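Local coordinates for Mll3558 protein (Mesorhizobium loti, PDB 3RD6) that is of unknown function but belongs to the AHA1 family, and may, as its Bet v 1-like relatives do, bind a hydrophobic ligand or a partner protein, at residues M91-P95 against Q96-A100. Numbering follows the deposited sequence.
Sequences MAIGP and QPMSA
Met-98 lies near the closed end of a beta hairpin, its thioether chain slanting across the side chains of Met-91 and Ile-93. Its SD meets CG2 of Ile-93 at 3.9 Å, while its CE reaches SD of Met-91 at 4.2 Å, so one flexible, unbranched residue bridges two neighbours on the facing strand. CG of Met-98 sits between the backbone N and the carbonyl carbon (chi1 42°), which brings it within 3.4 Å of the Met-91 carbonyl O, and a bend at chi3 (-75°) turns the methyl toward Met-91. An alanine here lacks the sulfur and methyl, and Ile-93 CG2 and Met-91 SD would probably be left with a gap between them on this face. Met-98 and Ser-99 together face Met-91 in a classic beta bulge, consistent with Met-98 lying beside Met-91 and Ile-93. O of Met-91 takes weak bonds from both of their amides, whereas the bond from Met-91 N to Ser-99 O is shorter, 2.9 Å, and straighter, 161°. The hairpin joins strands 84-93 and 96-110 in the antiparallel sheet of the Bet v 1-like (helix-grip) fold, and helix 131-148 lies against the methionine face through Arg-134. At the tip a type II' turn runs from Ile-93 to Gln-96. Gly-94 suits its positive phi, since a CB there would collide with CD of Pro-95, and Pro-95, whose ring restricts phi to negative values, takes the next corner. On the strand leading into the turn, the methyl of Ala-92 points to the opposite face from Met-91 and Ile-93, small enough to sit 3.9 Å from CA of Pro-97, whose ring packs on Asp-78 of the second subunit.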
ATOM      1  N   MET A  91      -3.966   8.346  -4.681  1.00 29.71           N
ATOM      2  CA  MET A  91      -4.360   9.201  -5.774  1.00 31.43           C
ATOM      3  C   MET A  91      -5.219  10.333  -5.250  1.00 36.85           C
ATOM      4  O   MET A  91      -5.960  10.174  -4.268  1.00 33.09           O
ATOM      5  CB  MET A  91      -5.141   8.381  -6.801  1.00 33.55           C
ATOM      6  CG  MET A  91      -5.166   8.963  -8.189  1.00 33.99           C
ATOM      7  SD  MET A  91      -6.210   8.023  -9.256  1.00 32.18           S
ATOM      8  CE  MET A  91      -5.141   6.676  -9.624  1.00 24.00           C
ATOM      9  N   ALA A  92      -5.103  11.481  -5.907  1.00 37.29           N
ATOM     10  CA  ALA A  92      -5.871  12.655  -5.546  1.00 37.96           C
ATOM     11  C   ALA A  92      -6.099  13.509  -6.777  1.00 32.07           C
ATOM     12  O   ALA A  92      -5.312  13.488  -7.722  1.00 36.35           O
ATOM     13  CB  ALA A  92      -5.123  13.460  -4.513  1.00 29.45           C
ATOM     14  N   ILE A  93      -7.205  14.237  -6.774  1.00 34.06           N
ATOM     15  CA  ILE A  93      -7.528  15.158  -7.856  1.00 39.02           C
ATOM     16  C   ILE A  93      -7.818  16.464  -7.117  1.00 43.57           C
ATOM     17  O   ILE A  93      -8.771  16.543  -6.339  1.00 36.26           O
ATOM     18  CB  ILE A  93      -8.758  14.675  -8.712  1.00 32.23           C
ATOM     19  CG1 ILE A  93      -9.025  15.687  -9.829  1.00 32.26           C
ATOM     20  CG2 ILE A  93      -9.984  14.469  -7.831  1.00 43.13           C
ATOM     21  CD1 ILE A  93     -10.057  15.255 -10.817  1.00 24.76           C
ATOM     22  N   GLY A  94      -6.963  17.462  -7.338  1.00 40.37           N
ATOM     23  CA  GLY A  94      -7.110  18.723  -6.645  1.00 44.71           C
ATOM     24  C   GLY A  94      -6.609  18.461  -5.235  1.00 50.32           C
ATOM     25  O   GLY A  94      -5.582  17.800  -5.074  1.00 57.04           O
ATOM     26  N   PRO A  95      -7.284  18.972  -4.192  1.00 51.65           N
ATOM     27  CA  PRO A  95      -6.830  18.730  -2.823  1.00 50.76           C
ATOM     28  C   PRO A  95      -7.580  17.568  -2.162  1.00 49.10           C
ATOM     29  O   PRO A  95      -7.241  17.137  -1.057  1.00 52.21           O
ATOM     30  CB  PRO A  95      -7.125  20.061  -2.148  1.00 43.25           C
ATOM     31  CG  PRO A  95      -8.458  20.371  -2.724  1.00 55.51           C
ATOM     32  CD  PRO A  95      -8.280  20.058  -4.207  1.00 49.15           C
ATOM     33  N   GLN A  96      -8.613  17.078  -2.844  1.00 47.70           N
ATOM     34  CA  GLN A  96      -9.417  15.972  -2.328  1.00 44.31           C
ATOM     35  C   GLN A  96      -8.743  14.640  -2.591  1.00 42.62           C
ATOM     36  O   GLN A  96      -8.587  14.242  -3.739  1.00 44.87           O
ATOM     37  CB  GLN A  96     -10.807  15.942  -2.986  1.00 43.00           C
ATOM     38  CG  GLN A  96     -11.531  17.286  -2.995  1.00 62.70           C
ATOM     39  CD  GLN A  96     -12.008  17.738  -1.624  1.00 73.79           C
ATOM     40  OE1 GLN A  96     -12.064  18.934  -1.338  1.00 69.80           O
ATOM     41  NE2 GLN A  96     -12.369  16.784  -0.778  1.00 72.50           N
ATOM     42  N   PRO A  97      -8.297  13.946  -1.530  1.00 47.54           N
ATOM     43  CA  PRO A  97      -7.639  12.638  -1.666  1.00 42.21           C
ATOM     44  C   PRO A  97      -8.693  11.563  -1.865  1.00 50.10           C
ATOM     45  O   PRO A  97      -9.449  11.250  -0.952  1.00 59.25           O
ATOM     46  CB  PRO A  97      -6.886  12.496  -0.349  1.00 37.09           C
ATOM     47  CG  PRO A  97      -7.760  13.214   0.607  1.00 45.84           C
ATOM     48  CD  PRO A  97      -8.146  14.459  -0.157  1.00 49.89           C
ATOM     49  N   MET A  98      -8.737  11.004  -3.068  1.00 44.23           N
ATOM     50  CA  MET A  98      -9.727  10.000  -3.390  1.00 43.94           C
ATOM     51  C   MET A  98      -9.458   8.554  -2.983  1.00 46.25           C
ATOM     52  O   MET A  98     -10.404   7.776  -2.856  1.00 39.80           O
ATOM     53  CB  MET A  98     -10.079  10.062  -4.885  1.00 39.44           C
ATOM     54  CG  MET A  98      -8.928  10.265  -5.837  1.00 52.04           C
ATOM     55  SD  MET A  98      -9.520  10.626  -7.514  1.00 34.52           S
ATOM     56  CE  MET A  98     -10.051   9.068  -8.040  1.00 36.88           C
ATOM     57  N   SER A  99      -8.199   8.178  -2.751  1.00 38.32           N
ATOM     58  CA  SER A  99      -7.912   6.795  -2.367  1.00 28.40           C
ATOM     59  C   SER A  99      -6.454   6.436  -2.164  1.00 24.75           C
ATOM     60  O   SER A  99      -5.566   7.154  -2.592  1.00 26.16           O
ATOM     61  CB  SER A  99      -8.447   5.870  -3.434  1.00 34.18           C
ATOM     62  OG  SER A  99      -7.642   5.992  -4.599  1.00 32.27           O
ATOM     63  N   ALA A 100      -6.242   5.282  -1.529  1.00 27.91           N
ATOM     64  CA  ALA A 100      -4.916   4.705  -1.273  1.00 15.57           C
ATOM     65  C   ALA A 100      -5.082   3.219  -1.510  1.00 21.54           C
ATOM     66  O   ALA A 100      -6.079   2.635  -1.122  1.00 32.19           O
ATOM     67  CB  ALA A 100      -4.471   4.955   0.152  1.00 24.62           C
TER